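Local coordinates for AT-less polyketide synthase (Streptomyces platensis subsp. rosaceus, PDB 4QYR), which catalyses, through its ketosynthase domain KS3, the decarboxylative condensation of acyl units that lengthens the isomigrastatin polyketide chain, at the interface of chains A and B. Residues are numbered along the deposited sequence; one frame, centred on the assembly and turned at random. Chains: chain A/B, AT-less polyketide synthase.

Contact 1: the interface of chains A and B. Residues chain A 154, 157-158, 162-166, 191; chain B 267-271, 428.
The end of strand 260-269 of chain B and the turn after it lie against helix 149-160, the loop after it and the start of strand 166-169 of chain A, with A:Arg191 alongside, in the ketosynthase dimer. B:His269 is the centre of the patch. Its CG stands anti to the backbone N (chi1 -176°), which lays the imidazole against A:Asn154, A:Ser157 and A:Ser166. CB of A:Ser157 sits over one ring face, 3.5 Å from CE1 of B:His269 and offset toward the rim, while CB of A:Ser166 lies 3.7 Å from CD2 of B:His269. On its own chain, ND1 of B:His269 accepts the backbone N-H of B:Gly271 at 2.8 Å, which fixes the ring's rotation. The hydroxyl OG of A:Ser166 is tied to both OG of A:Ser157 and OD1 of A:Asn154, which links the three residues that touch the ring. The carbonyl O of A:His163 takes two donors: the backbone N of B:His269 at 3.0 Å, from above the carbonyl plane, and NH2 of A:Arg191 on a lone pair. That same NH2 of A:Arg191 reaches across to O of B:Glu267 at 2.8 Å, again on a lone pair. The patch thus fastens the subunits by a backbone bond, an arginine-to-carbonyl bond and a packed imidazole.

Contact 2: the interface of chains A and B. Residues chain A 172, 276-277, 425-427; chain B 145, 150-151, 154-155.
Helix 149-160 of chain B, with the end of helix 141-147 before it, meets the loop 425-427, the loop residues 276-277 and 3-10 helix 172-174 of chain A. B:Met151, modelled as selenomethionine, carries the contact. Its chain leaves with CG anti to the carbonyl carbon and bends at chi2 (-52°), so that the methyl CE comes over one face of the A:Phe425 ring, 3.6 Å from the centroid and offset toward the rim, the two side chains crossing at about a right angle. CE also rests 3.4 Å from CA of A:Gly426. Behind the methyl, SE of B:Met151 meets CD2 of A:Leu276 tip to tip at 4.0 Å. CD2 of A:Leu276 is also 3.6 Å from NH1 of B:Arg155, whose chain crosses it obliquely; NH2 of B:Arg155 donates to O of B:Thr145 at 3.0 Å, tying the guanidinium to the preceding helix. CB of B:Asn154 lies 3.4 Å from O of A:Gly426, a van der Waals contact. The patch is held by shape and apolar packing, and the partner's helix probably helps shape the acyl pocket. It sits at the dimer edge, where the GFGG loop and the nucleophilic cysteine's 3-10 helix of one subunit meet helix 149-160 of the other.

Contact 3: the interface of chains A and B. Residues chain A 167, 178, 182, 185-186, 267; chain B 167, 178, 182, 185-186, 267.
Two arginines, A:Arg182 and B:Arg182, point at each other tip to tip from helices 175-189 across the two-fold axis, their guanidinium planes 60° apart. Both are poorly ordered, so details of their bonds are approximate. Each chain starts with CG anti to the backbone N and bends at chi2 and chi3, turning the guanidinium toward the partner's strand 166-169. There NH1 of A:Arg182 donates to the carboxylate OE2 of B:Glu167 at 3.2 Å, close to the guanidinium plane and on the syn lone pair, although the carboxylate and guanidinium planes stand 70° apart. Salt bridges from NH1 to A:Glu267 and from NE to A:Glu185, within the same chain, are modelled too short to be trusted in detail. OE2 of B:Glu167 comes within 3.0 Å of OE2 of A:Glu267; two acceptors facing each other would clash unless a shared proton or the intervening arginine relieves them. Beside the arginine, the B:His186 ring turns its edge to the partner: NE2 of B:His186 makes weak bonds with the A:Glu185 carboxylate, the straighter to OE1 at 3.3 Å, in the ring plane, and CE1 of B:His186 lies 3.8 Å from CZ of A:Arg182. This charged cluster spans the dimer axis, where the arginines probably offset the gathered carboxylates and help join the paired helices.

Contact 1: the interface of chains A and B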
loop_
_atom_site.group_PDB
_atom_site.type_symbol
_atom_site.label_atom_id
_atom_site.label_comp_id
_atom_site.label_asym_id
_atom_site.label_seq_id
_atom_site.Cartn_x
_atom_site.Cartn_y
_atom_site.Cartn_z
ATOM N N ASN A 154 -0.015 -1.137 11.403
ATOM C CA ASN A 154 -0.169 -2.342 12.207
ATOM C C ASN A 154 -0.329 -2.034 13.700
ATOM O O ASN A 154 -1.110 -2.677 14.401
ATOM C CB ASN A 154 1.017 -3.292 11.990
ATOM C CG ASN A 154 1.165 -3.743 10.532
ATOM O OD1 ASN A 154 0.215 -3.720 9.749
ATOM N ND2 ASN A 154 2.361 -4.175 10.177
ATOM N N SER A 157 -3.967 -1.451 14.262
ATOM C CA SER A 157 -4.702 -2.701 14.313
ATOM C C SER A 157 -4.388 -3.428 15.609
ATOM O O SER A 157 -5.273 -4.037 16.197
ATOM C CB SER A 157 -4.376 -3.575 13.110
ATOM O OG SER A 157 -4.801 -2.944 11.911
ATOM N N TYR A 158 -3.141 -3.347 16.068
ATOM C CA TYR A 158 -2.764 -3.931 17.364
ATOM C C TYR A 158 -3.509 -3.243 18.513
ATOM O O TYR A 158 -4.073 -3.894 19.388
ATOM C CB TYR A 158 -1.264 -3.831 17.579
ATOM C CG TYR A 158 -0.767 -4.375 18.900
ATOM C CD1 TYR A 158 -0.502 -5.720 19.060
ATOM C CD2 TYR A 158 -0.552 -3.537 19.994
ATOM C CE1 TYR A 158 -0.039 -6.223 20.264
ATOM C CE2 TYR A 158 -0.100 -4.033 21.214
ATOM C CZ TYR A 158 0.159 -5.380 21.335
ATOM O OH TYR A 158 0.615 -5.911 22.524
ATOM N N VAL A 162 -8.178 -5.417 15.800
ATOM C CA VAL A 162 -8.974 -5.783 14.639
ATOM C C VAL A 162 -8.128 -6.589 13.632
ATOM O O VAL A 162 -6.911 -6.597 13.729
ATOM C CB VAL A 162 -9.542 -4.553 13.985
ATOM C CG1 VAL A 162 -10.307 -3.789 15.002
ATOM C CG2 VAL A 162 -8.413 -3.721 13.444
ATOM N N HIS A 163 -8.779 -7.253 12.678
ATOM C CA HIS A 163 -8.130 -8.259 11.851
ATOM C C HIS A 163 -8.337 -8.075 10.363
ATOM O O HIS A 163 -8.073 -8.988 9.583
ATOM C CB HIS A 163 -8.640 -9.637 12.240
ATOM C CG HIS A 163 -8.449 -9.948 13.684
ATOM N ND1 HIS A 163 -9.471 -9.846 14.606
ATOM C CD2 HIS A 163 -7.349 -10.325 14.377
ATOM C CE1 HIS A 163 -9.007 -10.157 15.803
ATOM N NE2 HIS A 163 -7.720 -10.443 15.692
ATOM N N GLY A 164 -8.835 -6.910 9.970
ATOM C CA GLY A 164 -8.971 -6.608 8.564
ATOM C C GLY A 164 -7.573 -6.343 8.051
ATOM O O GLY A 164 -6.626 -6.345 8.822
ATOM N N PRO A 165 -7.424 -6.123 6.750
ATOM C CA PRO A 165 -6.128 -5.710 6.203
ATOM C C PRO A 165 -5.612 -4.431 6.865
ATOM O O PRO A 165 -6.393 -3.486 7.031
ATOM C CB PRO A 165 -6.444 -5.457 4.733
ATOM C CG PRO A 165 -7.587 -6.355 4.458
ATOM C CD PRO A 165 -8.417 -6.379 5.700
ATOM N N SER A 166 -4.327 -4.412 7.222
ATOM C CA SER A 166 -3.663 -3.258 7.832
ATOM C C SER A 166 -2.524 -2.766 6.943
ATOM O O SER A 166 -1.487 -3.399 6.850
ATOM C CB SER A 166 -3.117 -3.626 9.210
ATOM O OG SER A 166 -2.632 -2.488 9.924
ATOM N N ARG A 191 -15.038 -7.635 2.428
ATOM C CA ARG A 191 -13.869 -8.013 3.212
ATOM C C ARG A 191 -13.888 -7.304 4.553
ATOM O O ARG A 191 -13.488 -7.867 5.571
ATOM C CB ARG A 191 -12.573 -7.689 2.465
ATOM C CG ARG A 191 -11.307 -7.830 3.323
ATOM C CD ARG A 191 -11.149 -9.231 3.940
ATOM N NE ARG A 191 -9.936 -9.325 4.740
ATOM C CZ ARG A 191 -9.926 -9.432 6.059
ATOM N NH1 ARG A 191 -11.064 -9.476 6.729
ATOM N NH2 ARG A 191 -8.779 -9.497 6.713
ATOM N N GLU B 267 -5.659 -12.079 3.047
ATOM C CA GLU B 267 -4.799 -11.335 3.977
ATOM C C GLU B 267 -5.616 -10.893 5.181
ATOM O O GLU B 267 -6.824 -10.736 5.087
ATOM C CB GLU B 267 -4.145 -10.120 3.306
ATOM C CG GLU B 267 -5.011 -8.881 3.338
ATOM C CD GLU B 267 -4.320 -7.613 2.815
ATOM O OE1 GLU B 267 -4.847 -7.008 1.849
ATOM O OE2 GLU B 267 -3.274 -7.203 3.373
ATOM N N ASN B 268 -4.961 -10.724 6.321
ATOM C CA ASN B 268 -5.636 -10.279 7.541
ATOM C C ASN B 268 -4.614 -9.751 8.512
ATOM O O ASN B 268 -3.431 -9.785 8.228
ATOM C CB ASN B 268 -6.457 -11.404 8.185
ATOM C CG ASN B 268 -5.607 -12.420 8.972
ATOM O OD1 ASN B 268 -4.373 -12.429 8.908
ATOM N ND2 ASN B 268 -6.291 -13.311 9.694
ATOM N N HIS B 269 -5.044 -9.257 9.657
ATOM C CA HIS B 269 -4.058 -8.787 10.597
ATOM C C HIS B 269 -4.261 -9.482 11.915
ATOM O O HIS B 269 -5.366 -9.884 12.250
ATOM C CB HIS B 269 -4.119 -7.276 10.780
ATOM C CG HIS B 269 -3.053 -6.745 11.688
ATOM N ND1 HIS B 269 -3.211 -6.660 13.054
ATOM C CD2 HIS B 269 -1.812 -6.271 11.425
ATOM C CE1 HIS B 269 -2.115 -6.156 13.592
ATOM N NE2 HIS B 269 -1.249 -5.915 12.627
ATOM N N GLY B 270 -3.170 -9.613 12.656
ATOM C CA GLY B 270 -3.160 -10.325 13.917
ATOM C C GLY B 270 -3.984 -9.737 15.042
ATOM O O GLY B 270 -4.420 -10.486 15.903
ATOM N N GLY B 271 -4.207 -8.424 15.048
ATOM C CA GLY B 271 -4.897 -7.780 16.162
ATOM C C GLY B 271 -4.029 -7.822 17.409
ATOM O O GLY B 271 -2.827 -7.702 17.309
ATOM N N ALA B 428 0.775 -8.430 9.972
ATOM C CA ALA B 428 0.060 -8.494 8.696
ATOM C C ALA B 428 0.391 -9.781 7.967
ATOM O O ALA B 428 1.550 -10.037 7.652
ATOM C CB ALA B 428 0.390 -7.295 7.825
#

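Contact 2: the interface of chains A and B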
loop_
_atom_site.group_PDB
_atom_site.type_symbol
_atom_site.label_atom_id
_atom_site.label_comp_id
_atom_site.label_asym_id
_atom_site.label_seq_id
_atom_site.Cartn_x
_atom_site.Cartn_y
_atom_site.Cartn_z
ATOM N N ALA A 172 2.635 9.010 -2.578
ATOM C CA ALA A 172 3.119 10.379 -2.442
ATOM C C ALA A 172 1.981 11.325 -2.070
ATOM O O ALA A 172 1.355 11.179 -1.035
ATOM C CB ALA A 172 3.815 10.838 -3.714
ATOM N N LEU A 276 8.615 12.255 -15.356
ATOM C CA LEU A 276 8.201 11.497 -14.199
ATOM C C LEU A 276 7.159 12.253 -13.378
ATOM O O LEU A 276 6.165 11.673 -12.933
ATOM C CB LEU A 276 9.433 11.163 -13.351
ATOM C CG LEU A 276 9.325 10.055 -12.307
ATOM C CD1 LEU A 276 8.612 8.871 -12.919
ATOM C CD2 LEU A 276 10.711 9.667 -11.763
ATOM N N THR A 277 7.370 13.557 -13.216
ATOM C CA THR A 277 6.578 14.348 -12.276
ATOM C C THR A 277 5.713 15.418 -12.944
ATOM O O THR A 277 5.169 16.295 -12.266
ATOM C CB THR A 277 7.490 15.021 -11.256
ATOM O OG1 THR A 277 8.358 15.929 -11.947
ATOM C CG2 THR A 277 8.338 13.975 -10.538
ATOM N N PHE A 425 2.958 13.171 -6.959
ATOM C CA PHE A 425 3.942 13.729 -7.890
ATOM C C PHE A 425 4.639 12.636 -8.681
ATOM O O PHE A 425 5.439 12.927 -9.552
ATOM C CB PHE A 425 4.975 14.602 -7.167
ATOM C CG PHE A 425 6.092 13.837 -6.506
ATOM C CD1 PHE A 425 5.864 13.092 -5.365
ATOM C CD2 PHE A 425 7.384 13.902 -7.006
ATOM C CE1 PHE A 425 6.898 12.401 -4.744
ATOM C CE2 PHE A 425 8.416 13.221 -6.388
ATOM C CZ PHE A 425 8.168 12.461 -5.255
ATOM N N GLY A 426 4.322 11.380 -8.393
ATOM C CA GLY A 426 4.756 10.290 -9.239
ATOM C C GLY A 426 3.776 9.828 -10.295
ATOM O O GLY A 426 4.106 8.950 -11.093
ATOM N N GLY A 427 2.573 10.386 -10.300
ATOM C CA GLY A 427 1.605 10.048 -11.321
ATOM C C GLY A 427 0.461 9.190 -10.837
ATOM O O GLY A 427 -0.336 8.727 -11.662
ATOM N N THR B 145 13.154 11.735 -5.239
ATOM C CA THR B 145 12.706 10.833 -6.264
ATOM C C THR B 145 13.371 9.454 -6.174
ATOM O O THR B 145 12.746 8.422 -6.434
ATOM C CB THR B 145 12.972 11.467 -7.627
ATOM O OG1 THR B 145 11.779 12.121 -8.068
ATOM C CG2 THR B 145 13.432 10.431 -8.663
ATOM N N SER B 150 6.986 5.181 -3.125
ATOM C CA SER B 150 6.050 5.423 -4.209
ATOM C C SER B 150 6.735 5.405 -5.560
ATOM O O SER B 150 6.181 4.918 -6.543
ATOM C CB SER B 150 5.361 6.763 -4.016
ATOM O OG SER B 150 6.266 7.684 -3.434
HETATM N N MSE B 151 7.951 5.923 -5.611
HETATM C CA MSE B 151 8.638 6.014 -6.888
HETATM C C MSE B 151 9.007 4.657 -7.432
HETATM O O MSE B 151 8.964 4.432 -8.645
HETATM C CB MSE B 151 9.876 6.897 -6.778
HETATM C CG MSE B 151 9.537 8.373 -6.956
HETATM SE SE MSE B 151 8.513 8.683 -8.599
HETATM C CE MSE B 151 7.961 10.487 -8.214
ATOM N N ASN B 154 5.769 3.801 -9.143
ATOM C CA ASN B 154 5.344 4.738 -10.174
ATOM C C ASN B 154 6.336 4.815 -11.341
ATOM O O ASN B 154 5.943 4.915 -12.503
ATOM C CB ASN B 154 5.124 6.135 -9.578
ATOM C CG ASN B 154 4.050 6.158 -8.484
ATOM O OD1 ASN B 154 3.178 5.291 -8.417
ATOM N ND2 ASN B 154 4.106 7.169 -7.637
ATOM N N ARG B 155 7.623 4.746 -11.042
ATOM C CA ARG B 155 8.613 4.783 -12.110
ATOM C C ARG B 155 8.380 3.593 -13.061
ATOM O O ARG B 155 8.591 3.698 -14.269
ATOM C CB ARG B 155 10.031 4.784 -11.531
ATOM C CG ARG B 155 11.137 4.690 -12.547
ATOM C CD ARG B 155 12.374 5.443 -12.096
ATOM N NE ARG B 155 12.477 5.492 -10.638
ATOM C CZ ARG B 155 12.989 6.523 -9.967
ATOM N NH1 ARG B 155 13.438 7.601 -10.616
ATOM N NH2 ARG B 155 13.041 6.484 -8.647
#

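Contact 3: the interface of chains A and B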
loop_
_atom_site.group_PDB
_atom_site.type_symbol
_atom_site.label_atom_id
_atom_site.label_comp_id
_atom_site.label_asym_id
_atom_site.label_seq_id
_atom_site.Cartn_x
_atom_site.Cartn_y
_atom_site.Cartn_z
ATOM N N GLU A 167 -2.708 -1.631 6.290
ATOM C CA GLU A 167 -1.736 -1.161 5.310
ATOM C C GLU A 167 -1.413 0.322 5.431
ATOM O O GLU A 167 -2.307 1.165 5.556
ATOM C CB GLU A 167 -2.247 -1.447 3.906
ATOM C CG GLU A 167 -2.192 -2.922 3.560
ATOM C CD GLU A 167 -3.319 -3.364 2.636
ATOM O OE1 GLU A 167 -4.261 -2.552 2.396
ATOM O OE2 GLU A 167 -3.248 -4.522 2.142
ATOM N N VAL A 178 -6.134 7.788 -1.839
ATOM C CA VAL A 178 -6.072 6.374 -2.168
ATOM C C VAL A 178 -6.463 5.456 -0.978
ATOM O O VAL A 178 -7.126 4.429 -1.155
ATOM C CB VAL A 178 -4.682 6.024 -2.639
ATOM C CG1 VAL A 178 -4.634 4.585 -3.067
ATOM C CG2 VAL A 178 -4.301 6.953 -3.787
ATOM N N ARG A 182 -9.224 2.624 -1.017
ATOM C CA ARG A 182 -8.927 1.230 -0.794
ATOM C C ARG A 182 -9.853 0.703 0.279
ATOM O O ARG A 182 -10.371 -0.418 0.187
ATOM C CB ARG A 182 -7.457 1.056 -0.408
ATOM C CG ARG A 182 -6.955 -0.391 -0.288
ATOM C CD ARG A 182 -7.394 -1.323 -1.427
ATOM N NE ARG A 182 -7.331 -0.680 -2.733
ATOM C CZ ARG A 182 -6.200 -0.375 -3.356
ATOM N NH1 ARG A 182 -6.236 0.212 -4.546
ATOM N NH2 ARG A 182 -5.038 -0.655 -2.784
ATOM N N GLU A 185 -13.273 0.169 -1.376
ATOM C CA GLU A 185 -13.227 -1.084 -2.127
ATOM C C GLU A 185 -13.532 -2.265 -1.227
ATOM O O GLU A 185 -14.435 -3.064 -1.487
ATOM C CB GLU A 185 -11.849 -1.288 -2.762
ATOM C CG GLU A 185 -11.641 -0.581 -4.079
ATOM C CD GLU A 185 -10.324 -0.958 -4.723
ATOM O OE1 GLU A 185 -9.343 -1.198 -3.985
ATOM O OE2 GLU A 185 -10.280 -1.037 -5.969
ATOM N N HIS A 186 -12.756 -2.355 -0.157
ATOM C CA HIS A 186 -12.859 -3.472 0.758
ATOM C C HIS A 186 -14.172 -3.471 1.542
ATOM O O HIS A 186 -14.601 -4.512 2.029
ATOM C CB HIS A 186 -11.686 -3.483 1.711
ATOM C CG HIS A 186 -10.449 -4.032 1.096
ATOM N ND1 HIS A 186 -9.193 -3.807 1.615
ATOM C CD2 HIS A 186 -10.273 -4.784 -0.014
ATOM C CE1 HIS A 186 -8.295 -4.408 0.858
ATOM N NE2 HIS A 186 -8.923 -5.003 -0.143
ATOM N N GLU A 267 -9.034 5.275 -8.818
ATOM C CA GLU A 267 -7.600 5.594 -8.848
ATOM C C GLU A 267 -6.986 5.057 -10.132
ATOM O O GLU A 267 -7.492 4.108 -10.710
ATOM C CB GLU A 267 -6.862 5.023 -7.629
ATOM C CG GLU A 267 -6.405 3.596 -7.822
ATOM C CD GLU A 267 -5.528 3.053 -6.684
ATOM O OE1 GLU A 267 -5.916 2.024 -6.077
ATOM O OE2 GLU A 267 -4.448 3.628 -6.407
ATOM N N GLU B 167 1.258 0.960 -6.859
ATOM C CA GLU B 167 1.461 1.034 -5.418
ATOM C C GLU B 167 2.683 0.267 -4.932
ATOM O O GLU B 167 2.914 -0.884 -5.318
ATOM C CB GLU B 167 0.226 0.511 -4.699
ATOM C CG GLU B 167 -0.945 1.470 -4.793
ATOM C CD GLU B 167 -2.294 0.765 -4.841
ATOM O OE1 GLU B 167 -2.317 -0.494 -4.980
ATOM O OE2 GLU B 167 -3.328 1.477 -4.726
ATOM N N VAL B 178 1.384 -9.987 -0.026
ATOM C CA VAL B 178 0.268 -9.061 -0.112
ATOM C C VAL B 178 0.150 -8.380 -1.502
ATOM O O VAL B 178 -0.953 -8.170 -2.018
ATOM C CB VAL B 178 0.402 -8.006 0.958
ATOM C CG1 VAL B 178 -0.796 -7.099 0.934
ATOM C CG2 VAL B 178 0.547 -8.691 2.313
ATOM N N ARG B 182 -3.062 -8.314 -3.810
ATOM C CA ARG B 182 -3.741 -7.096 -4.182
ATOM C C ARG B 182 -3.909 -7.075 -5.685
ATOM O O ARG B 182 -4.959 -6.681 -6.208
ATOM C CB ARG B 182 -2.958 -5.879 -3.684
ATOM C CG ARG B 182 -3.638 -4.514 -3.873
ATOM C CD ARG B 182 -5.125 -4.474 -3.491
ATOM N NE ARG B 182 -5.410 -5.219 -2.272
ATOM C CZ ARG B 182 -5.039 -4.830 -1.059
ATOM N NH1 ARG B 182 -5.341 -5.573 -0.002
ATOM N NH2 ARG B 182 -4.365 -3.699 -0.909
ATOM N N GLU B 185 -6.797 -9.462 -6.507
ATOM C CA GLU B 185 -8.054 -8.771 -6.233
ATOM C C GLU B 185 -8.478 -7.927 -7.419
ATOM O O GLU B 185 -9.585 -8.058 -7.949
ATOM C CB GLU B 185 -7.922 -7.867 -5.005
ATOM C CG GLU B 185 -8.104 -8.562 -3.677
ATOM C CD GLU B 185 -8.120 -7.583 -2.522
ATOM O OE1 GLU B 185 -7.408 -6.558 -2.595
ATOM O OE2 GLU B 185 -8.869 -7.830 -1.553
ATOM N N HIS B 186 -7.567 -7.056 -7.826
ATOM C CA HIS B 186 -7.845 -6.115 -8.891
ATOM C C HIS B 186 -8.000 -6.796 -10.251
ATOM O O HIS B 186 -8.623 -6.242 -11.151
ATOM C CB HIS B 186 -6.764 -5.060 -8.958
ATOM C CG HIS B 186 -6.918 -4.010 -7.918
ATOM N ND1 HIS B 186 -5.889 -3.177 -7.539
ATOM C CD2 HIS B 186 -7.983 -3.670 -7.157
ATOM C CE1 HIS B 186 -6.316 -2.357 -6.598
ATOM N NE2 HIS B 186 -7.582 -2.640 -6.341
ATOM N N GLU B 267 -5.659 -12.079 3.047
ATOM C CA GLU B 267 -4.799 -11.335 3.977
ATOM C C GLU B 267 -5.616 -10.893 5.181
ATOM O O GLU B 267 -6.824 -10.736 5.087
ATOM C CB GLU B 267 -4.145 -10.120 3.306
ATOM C CG GLU B 267 -5.011 -8.881 3.338
ATOM C CD GLU B 267 -4.320 -7.613 2.815
ATOM O OE1 GLU B 267 -4.847 -7.008 1.849
ATOM O OE2 GLU B 267 -3.274 -7.203 3.373
#

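The three contacts lie along one two-fold interface, with contact 3 between the others: the centres of the C-alpha atoms are about 14 Å apart for contacts 1 and 3, 18 Å for contacts 2 and 3, and 28 Å for contacts 1 and 2. B:Glu267 belongs to both contact 1 and contact 3, its carbonyl and the flank of its side chain serving contact 1, its carboxylate also contact 3. Helix 149-160 supplies contact 1 from chain A and contact 2 from chain B, with Asn154 in both. Symmetry repeats contacts 1 and 2 about the charged centre, which probably couples dimer formation, through contact 2, to elements bordering each active site.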